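Local coordinates for protein DNA polymerase (Pyrobaculum calidifontis, PDB 5MDN) that probably extends DNA by adding deoxyribonucleotides from their triphosphates with release of diphosphate, as a magnesium-binding family B DNA polymerase, at residues D195-V200 with V216-E221; V556-T561 with A601-A606. All coordinates share one frame; numbering follows the deposited sequence.

Interaction 1: D195-V200 with V216-E221; sequences DGREEV and VDFVKE
Phe-218 meets Arg-197 and Glu-199 through van der Waals contact, and no hydrogen bond joins the two segments. The methylene part of Arg-197 does the touching: its CD lies 4.2 Å from CZ of Phe-218. Guanidinium and ring planes are 76° apart. At another ring atom, CD1 of Phe-218, OE1 of Glu-199 lies 4.1 Å away, its carboxylate turned 48° from the ring. The first torsion of Phe-218 (chi1 -168°) sets CG opposite the backbone N and carries the ring to the sheet, where it also touches Val-191 and Thr-193.

Helix 209-222 thus lays Phe-218 against strands 198-202 and 186-193 of the mixed five-stranded sheet in the RNase H-like exonuclease domain. Strand 198-202 is an outermost strand of that sheet. Glu-199 is tied by backbone hydrogen bonds to Val-191 on the adjacent strand 186-193.

No salt bridge crosses between the two segments. NH2 of Arg-197 forms a salt bridge of 3.5 Å with OD2 of Asp-195, which joins the guanidinium to the same turn. Glu-221 on the helix holds the opposite charge, but its OE2 stays 6.1 Å from Arg-197 NH1, so any attraction there is probably weak.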
ATOM      1  N   ASP A 195      13.290   0.028  22.520  1.00 73.07           N
ATOM      2  CA  ASP A 195      14.147   0.205  23.689  1.00 76.70           C
ATOM      3  C   ASP A 195      15.604   0.392  23.280  1.00 76.80           C
ATOM      4  O   ASP A 195      16.298   1.276  23.794  1.00 86.18           O
ATOM      5  CB  ASP A 195      14.006  -0.990  24.634  1.00 81.79           C
ATOM      6  CG  ASP A 195      12.720  -0.958  25.433  1.00 89.63           C
ATOM      7  OD1 ASP A 195      11.997   0.060  25.362  1.00 95.74           O
ATOM      8  OD2 ASP A 195      12.435  -1.952  26.134  1.00 92.04           O
ATOM      9  N   GLY A 196      16.079  -0.434  22.349  1.00 78.21           N
ATOM     10  CA  GLY A 196      17.477  -0.417  21.967  1.00 74.64           C
ATOM     11  C   GLY A 196      18.089  -1.802  21.927  1.00 72.79           C
ATOM     12  O   GLY A 196      19.291  -1.949  21.677  1.00 74.68           O
ATOM     13  N   ARG A 197      17.278  -2.826  22.179  1.00 67.08           N
ATOM     14  CA  ARG A 197      17.769  -4.196  22.179  1.00 70.68           C
ATOM     15  C   ARG A 197      17.900  -4.730  20.758  1.00 70.19           C
ATOM     16  O   ARG A 197      17.132  -4.373  19.859  1.00 71.25           O
ATOM     17  CB  ARG A 197      16.836  -5.115  22.972  1.00 73.61           C
ATOM     18  CG  ARG A 197      16.546  -4.686  24.401  1.00 78.36           C
ATOM     19  CD  ARG A 197      15.651  -5.721  25.069  1.00 80.71           C
ATOM     20  NE  ARG A 197      14.698  -5.141  26.009  1.00 83.19           N
ATOM     21  CZ  ARG A 197      13.686  -5.814  26.548  1.00 86.64           C
ATOM     22  NH1 ARG A 197      13.497  -7.090  26.240  1.00 87.56           N
ATOM     23  NH2 ARG A 197      12.864  -5.212  27.397  1.00 85.42           N
ATOM     24  N   GLU A 198      18.890  -5.603  20.566  1.00 66.45           N
ATOM     25  CA  GLU A 198      18.993  -6.421  19.368  1.00 68.67           C
ATOM     26  C   GLU A 198      19.451  -7.818  19.756  1.00 68.50           C
ATOM     27  O   GLU A 198      20.307  -7.973  20.630  1.00 76.45           O
ATOM     28  CB  GLU A 198      19.991  -5.846  18.354  1.00 70.06           C
ATOM     29  CG  GLU A 198      19.851  -4.369  18.038  1.00 73.45           C
ATOM     30  CD  GLU A 198      20.824  -3.924  16.962  1.00 75.04           C
ATOM     31  OE1 GLU A 198      21.393  -4.804  16.282  1.00 74.77           O
ATOM     32  OE2 GLU A 198      21.024  -2.703  16.796  1.00 76.63           O
ATOM     33  N   GLU A 199      18.896  -8.826  19.086  1.00 67.49           N
ATOM     34  CA  GLU A 199      19.318 -10.208  19.268  1.00 73.20           C
ATOM     35  C   GLU A 199      19.080 -10.973  17.976  1.00 68.89           C
ATOM     36  O   GLU A 199      18.170 -10.658  17.205  1.00 68.13           O
ATOM     37  CB  GLU A 199      18.597 -10.914  20.428  1.00 81.75           C
ATOM     38  CG  GLU A 199      19.112 -10.546  21.810  1.00 87.95           C
ATOM     39  CD  GLU A 199      18.614 -11.486  22.889  1.00 95.31           C
ATOM     40  OE1 GLU A 199      17.889 -12.447  22.555  1.00 96.36           O
ATOM     41  OE2 GLU A 199      18.951 -11.264  24.071  1.00100.26           O
ATOM     42  N   VAL A 200      19.918 -11.981  17.750  1.00 73.98           N
ATOM     43  CA  VAL A 200      19.824 -12.855  16.587  1.00 73.77           C
ATOM     44  C   VAL A 200      19.801 -14.291  17.085  1.00 71.80           C
ATOM     45  O   VAL A 200      20.740 -14.734  17.756  1.00 73.18           O
ATOM     46  CB  VAL A 200      20.987 -12.646  15.606  1.00 73.34           C
ATOM     47  CG1 VAL A 200      20.709 -13.373  14.299  1.00 73.28           C
ATOM     48  CG2 VAL A 200      21.214 -11.166  15.362  1.00 72.14           C
ATOM     49  N   VAL A 216       9.506 -16.497  19.880  1.00 63.03           N
ATOM     50  CA  VAL A 216       8.253 -16.450  20.631  1.00 62.74           C
ATOM     51  C   VAL A 216       8.497 -15.933  22.045  1.00 63.85           C
ATOM     52  O   VAL A 216       7.760 -15.077  22.548  1.00 68.67           O
ATOM     53  CB  VAL A 216       7.580 -17.834  20.642  1.00 61.63           C
ATOM     54  CG1 VAL A 216       6.366 -17.822  21.549  1.00 59.80           C
ATOM     55  CG2 VAL A 216       7.184 -18.241  19.232  1.00 61.96           C
ATOM     56  N   ASP A 217       9.537 -16.447  22.707  1.00 61.25           N
ATOM     57  CA  ASP A 217       9.831 -16.011  24.070  1.00 63.52           C
ATOM     58  C   ASP A 217      10.190 -14.530  24.119  1.00 66.25           C
ATOM     59  O   ASP A 217       9.826 -13.830  25.070  1.00 67.64           O
ATOM     60  CB  ASP A 217      10.956 -16.858  24.665  1.00 65.33           C
ATOM     61  CG  ASP A 217      10.485 -18.232  25.097  1.00 67.34           C
ATOM     62  OD1 ASP A 217       9.331 -18.338  25.565  1.00 67.36           O
ATOM     63  OD2 ASP A 217      11.266 -19.200  24.977  1.00 67.59           O
ATOM     64  N   PHE A 218      10.906 -14.034  23.105  1.00 66.25           N
ATOM     65  CA  PHE A 218      11.282 -12.622  23.100  1.00 65.59           C
ATOM     66  C   PHE A 218      10.061 -11.723  22.932  1.00 63.55           C
ATOM     67  O   PHE A 218       9.946 -10.694  23.608  1.00 62.29           O
ATOM     68  CB  PHE A 218      12.308 -12.346  22.002  1.00 65.83           C
ATOM     69  CG  PHE A 218      12.953 -10.990  22.108  1.00 66.21           C
ATOM     70  CD1 PHE A 218      14.105 -10.815  22.858  1.00 67.98           C
ATOM     71  CD2 PHE A 218      12.406  -9.891  21.466  1.00 66.70           C
ATOM     72  CE1 PHE A 218      14.700  -9.572  22.963  1.00 67.73           C
ATOM     73  CE2 PHE A 218      12.997  -8.646  21.568  1.00 67.77           C
ATOM     74  CZ  PHE A 218      14.145  -8.486  22.317  1.00 67.23           C
ATOM     75  N   VAL A 219       9.151 -12.082  22.021  1.00 63.06           N
ATOM     76  CA  VAL A 219       7.941 -11.288  21.826  1.00 64.38           C
ATOM     77  C   VAL A 219       7.122 -11.242  23.110  1.00 63.83           C
ATOM     78  O   VAL A 219       6.624 -10.183  23.510  1.00 62.58           O
ATOM     79  CB  VAL A 219       7.120 -11.844  20.646  1.00 66.26           C
ATOM     80  CG1 VAL A 219       5.774 -11.137  20.548  1.00 65.09           C
ATOM     81  CG2 VAL A 219       7.895 -11.701  19.347  1.00 67.98           C
ATOM     82  N   LYS A 220       6.981 -12.385  23.782  1.00 63.66           N
ATOM     83  CA  LYS A 220       6.271 -12.411  25.056  1.00 63.99           C
ATOM     84  C   LYS A 220       7.037 -11.650  26.131  1.00 63.49           C
ATOM     85  O   LYS A 220       6.427 -11.026  27.008  1.00 66.54           O
ATOM     86  CB  LYS A 220       6.032 -13.858  25.491  1.00 65.05           C
ATOM     87  CG  LYS A 220       5.151 -14.663  24.546  1.00 68.25           C
ATOM     88  CD  LYS A 220       4.809 -16.017  25.145  1.00 70.30           C
ATOM     89  CE  LYS A 220       6.057 -16.853  25.365  1.00 73.46           C
ATOM     90  NZ  LYS A 220       5.728 -18.233  25.817  1.00 76.79           N
ATOM     91  N   GLU A 221       8.368 -11.689  26.073  1.00 70.81           N
ATOM     92  CA  GLU A 221       9.192 -11.020  27.075  1.00 74.49           C
ATOM     93  C   GLU A 221       9.111  -9.506  26.909  1.00 72.18           C
ATOM     94  O   GLU A 221       8.898  -8.771  27.880  1.00 75.18           O
ATOM     95  CB  GLU A 221      10.642 -11.504  26.941  1.00 81.25           C
ATOM     96  CG  GLU A 221      11.610 -11.080  28.036  1.00 89.54           C
ATOM     97  CD  GLU A 221      11.241 -11.693  29.375  1.00 98.37           C
ATOM     98  OE1 GLU A 221      10.670 -12.807  29.368  1.00106.09           O
ATOM     99  OE2 GLU A 221      11.522 -11.076  30.424  1.00102.17           O
TER

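Interaction 2: V556-T561 with A601-A606; sequences VIYGDT and AKKRYA
The side chains of Tyr-558 and Lys-603 cross at about a right angle. The phenol end of Tyr-558 meets the aliphatic part of the lysine: its OH lies 3.3 Å from CB and 3.6 Å from CD of Lys-603. CG of Lys-603 is anti to its backbone N (chi1 -170°), and the chain then runs extended past the phenol before bending at its last torsion. The same CD of Lys-603 also lies 3.9 Å from OD2 of Asp-560. The ammonium group does not reach that carboxylate, with NZ of Lys-603 4.9 Å from OD2 of Asp-560.

Strand 556-560 belongs to the antiparallel palm sheet. Segment 556-561 carries the YGDT of motif C (YGDTDS), which in other family B polymerases is part of the polymerase active site. Ile-557 and Tyr-558 form a classic beta bulge opposite Phe-565, whose ring stands edge-to-face with that of Tyr-558. An inverse gamma turn pivots on Lys-603, leading toward the strand that holds Tyr-605 and Ala-606, in a second sheet.

Within its own strand, Tyr-558 OH donates a 2.7 Å hydrogen bond to OD2 of Asp-560, approaching about 63° off the carboxylate plane. With an alanine here, Asp-560 OD2 would probably lose its phenol donor and a gap would open beside the Lys-603 methylenes. Lys-603 also puts CG at the edge of the Tyr-605 ring, in its plane.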
ATOM      1  N   VAL A 556       6.901  25.114 -20.174  1.00 69.46           N
ATOM      2  CA  VAL A 556       6.136  23.991 -19.640  1.00 65.24           C
ATOM      3  C   VAL A 556       6.489  22.758 -20.463  1.00 66.00           C
ATOM      4  O   VAL A 556       6.097  22.643 -21.631  1.00 67.13           O
ATOM      5  CB  VAL A 556       4.626  24.262 -19.661  1.00 61.47           C
ATOM      6  CG1 VAL A 556       3.863  23.028 -19.205  1.00 58.10           C
ATOM      7  CG2 VAL A 556       4.293  25.454 -18.776  1.00 61.68           C
ATOM      8  N   ILE A 557       7.235  21.835 -19.853  1.00 67.86           N
ATOM      9  CA  ILE A 557       7.697  20.648 -20.566  1.00 69.45           C
ATOM     10  C   ILE A 557       6.632  19.559 -20.576  1.00 67.70           C
ATOM     11  O   ILE A 557       6.470  18.843 -21.570  1.00 67.30           O
ATOM     12  CB  ILE A 557       8.999  20.139 -19.922  1.00 73.72           C
ATOM     13  CG1 ILE A 557       9.998  21.282 -19.742  1.00 77.98           C
ATOM     14  CG2 ILE A 557       9.596  19.008 -20.742  1.00 74.82           C
ATOM     15  CD1 ILE A 557      11.076  20.981 -18.721  1.00 80.96           C
ATOM     16  N   TYR A 558       5.886  19.424 -19.483  1.00 68.40           N
ATOM     17  CA  TYR A 558       4.923  18.344 -19.336  1.00 71.48           C
ATOM     18  C   TYR A 558       3.774  18.828 -18.469  1.00 70.13           C
ATOM     19  O   TYR A 558       3.961  19.655 -17.574  1.00 68.09           O
ATOM     20  CB  TYR A 558       5.584  17.098 -18.726  1.00 75.44           C
ATOM     21  CG  TYR A 558       4.628  16.009 -18.292  1.00 75.28           C
ATOM     22  CD1 TYR A 558       4.231  15.016 -19.179  1.00 77.35           C
ATOM     23  CD2 TYR A 558       4.143  15.956 -16.990  1.00 75.71           C
ATOM     24  CE1 TYR A 558       3.365  14.013 -18.788  1.00 79.05           C
ATOM     25  CE2 TYR A 558       3.276  14.957 -16.591  1.00 77.48           C
ATOM     26  CZ  TYR A 558       2.891  13.989 -17.493  1.00 79.77           C
ATOM     27  OH  TYR A 558       2.030  12.991 -17.100  1.00 84.59           O
ATOM     28  N   GLY A 559       2.579  18.318 -18.753  1.00 71.97           N
ATOM     29  CA  GLY A 559       1.430  18.632 -17.934  1.00 75.14           C
ATOM     30  C   GLY A 559       0.307  17.631 -18.083  1.00 78.92           C
ATOM     31  O   GLY A 559      -0.245  17.458 -19.173  1.00 82.44           O
ATOM     32  N   ASP A 560      -0.039  16.966 -16.992  1.00 81.76           N
ATOM     33  CA  ASP A 560      -1.192  16.082 -16.950  1.00 80.42           C
ATOM     34  C   ASP A 560      -2.184  16.585 -15.903  1.00 82.67           C
ATOM     35  O   ASP A 560      -2.010  17.652 -15.306  1.00 79.27           O
ATOM     36  CB  ASP A 560      -0.761  14.630 -16.705  1.00 78.86           C
ATOM     37  CG  ASP A 560      -0.033  14.445 -15.397  1.00 79.67           C
ATOM     38  OD1 ASP A 560       0.165  15.440 -14.678  1.00 86.75           O
ATOM     39  OD2 ASP A 560       0.334  13.297 -15.082  1.00 77.07           O
ATOM     40  N   THR A 561      -3.246  15.805 -15.704  1.00 83.87           N
ATOM     41  CA  THR A 561      -4.343  16.224 -14.837  1.00 86.44           C
ATOM     42  C   THR A 561      -3.892  16.526 -13.409  1.00 80.31           C
ATOM     43  O   THR A 561      -4.466  17.407 -12.758  1.00 76.40           O
ATOM     44  CB  THR A 561      -5.435  15.153 -14.835  1.00 91.79           C
ATOM     45  OG1 THR A 561      -5.049  14.075 -15.698  1.00 93.56           O
ATOM     46  CG2 THR A 561      -6.754  15.743 -15.312  1.00 91.27           C
ATOM     47  N   ALA A 601       6.689   9.788 -25.011  1.00 83.69           N
ATOM     48  CA  ALA A 601       5.748  10.903 -24.902  1.00 85.84           C
ATOM     49  C   ALA A 601       4.652  10.630 -23.881  1.00 87.31           C
ATOM     50  O   ALA A 601       3.478  10.922 -24.119  1.00 86.01           O
ATOM     51  CB  ALA A 601       5.152  11.202 -26.272  1.00 85.08           C
ATOM     52  N   LYS A 602       5.018  10.069 -22.730  1.00 86.02           N
ATOM     53  CA  LYS A 602       4.090   9.810 -21.635  1.00 87.27           C
ATOM     54  C   LYS A 602       4.739  10.271 -20.337  1.00 87.50           C
ATOM     55  O   LYS A 602       5.731  11.008 -20.365  1.00 90.10           O
ATOM     56  CB  LYS A 602       3.712   8.324 -21.583  1.00 87.65           C
ATOM     57  CG  LYS A 602       4.419   7.489 -22.646  1.00 89.06           C
ATOM     58  CD  LYS A 602       4.176   5.997 -22.504  1.00 87.00           C
ATOM     59  CE  LYS A 602       3.027   5.513 -23.378  1.00 86.24           C
ATOM     60  NZ  LYS A 602       2.771   4.053 -23.167  1.00 86.52           N
ATOM     61  N   LYS A 603       4.190   9.858 -19.196  1.00 84.38           N
ATOM     62  CA  LYS A 603       4.853  10.088 -17.912  1.00 82.10           C
ATOM     63  C   LYS A 603       5.806   8.930 -17.604  1.00 78.91           C
ATOM     64  O   LYS A 603       5.678   8.199 -16.623  1.00 77.67           O
ATOM     65  CB  LYS A 603       3.831  10.293 -16.800  1.00 81.43           C
ATOM     66  CG  LYS A 603       4.456  10.781 -15.491  1.00 80.01           C
ATOM     67  CD  LYS A 603       3.440  11.018 -14.389  1.00 81.74           C
ATOM     68  CE  LYS A 603       4.136  11.374 -13.079  1.00 82.57           C
ATOM     69  NZ  LYS A 603       4.822  12.700 -13.117  1.00 84.43           N
ATOM     70  N   ARG A 604       6.781   8.774 -18.492  1.00 75.79           N
ATOM     71  CA  ARG A 604       7.861   7.803 -18.344  1.00 74.43           C
ATOM     72  C   ARG A 604       9.159   8.602 -18.327  1.00 64.79           C
ATOM     73  O   ARG A 604       9.613   9.076 -19.374  1.00 66.41           O
ATOM     74  CB  ARG A 604       7.841   6.778 -19.473  1.00 80.85           C
ATOM     75  CG  ARG A 604       9.004   5.811 -19.430  1.00 89.22           C
ATOM     76  CD  ARG A 604       8.962   5.028 -18.138  1.00 95.67           C
ATOM     77  NE  ARG A 604       9.981   3.987 -18.046  1.00 98.40           N
ATOM     78  CZ  ARG A 604      11.155   4.147 -17.442  1.00 96.99           C
ATOM     79  NH1 ARG A 604      11.464   5.305 -16.872  1.00 94.44           N
ATOM     80  NH2 ARG A 604      12.024   3.146 -17.404  1.00 96.94           N
ATOM     81  N   TYR A 605       9.756   8.756 -17.147  1.00 73.36           N
ATOM     82  CA  TYR A 605      10.922   9.612 -17.025  1.00 65.11           C
ATOM     83  C   TYR A 605      11.771   9.174 -15.843  1.00 61.88           C
ATOM     84  O   TYR A 605      11.313   8.466 -14.942  1.00 59.77           O
ATOM     85  CB  TYR A 605      10.525  11.089 -16.868  1.00 60.68           C
ATOM     86  CG  TYR A 605       9.876  11.420 -15.541  1.00 58.01           C
ATOM     87  CD1 TYR A 605       8.512  11.252 -15.353  1.00 56.19           C
ATOM     88  CD2 TYR A 605      10.629  11.910 -14.480  1.00 57.90           C
ATOM     89  CE1 TYR A 605       7.915  11.554 -14.144  1.00 56.67           C
ATOM     90  CE2 TYR A 605      10.043  12.214 -13.266  1.00 57.22           C
ATOM     91  CZ  TYR A 605       8.685  12.035 -13.103  1.00 57.06           C
ATOM     92  OH  TYR A 605       8.098  12.338 -11.895  1.00 56.09           O
ATOM     93  N   ALA A 606      13.025   9.611 -15.871  1.00 58.18           N
ATOM     94  CA  ALA A 606      13.924   9.541 -14.732  1.00 57.27           C
ATOM     95  C   ALA A 606      14.344  10.954 -14.353  1.00 57.30           C
ATOM     96  O   ALA A 606      14.426  11.841 -15.209  1.00 57.59           O
ATOM     97  CB  ALA A 606      15.155   8.688 -15.044  1.00 57.94           C
TER

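How the interactions relate
Interactions 1 and 2 lie on opposite sides of the chain's centre. Their own centres are 48 Å apart, and their nearest atoms remain about 34 Å from each other. They follow in series along the chain: interaction 1 falls in the exonuclease domain and interaction 2 in the polymerase part. Interaction 1 is a surface contact, whereas interaction 2 is partly buried. The side chain of Glu-199 is about 12 Å from that of Asp-169, a magnesium ligand in a structure of this protein, although that ion is not bound to this chain here. Interaction 2 is away from the magnesium sites and joins parts of two sheets, but 556-561 carries part of the YGDTDS motif, which in family B polymerases belongs to the polymerase active site.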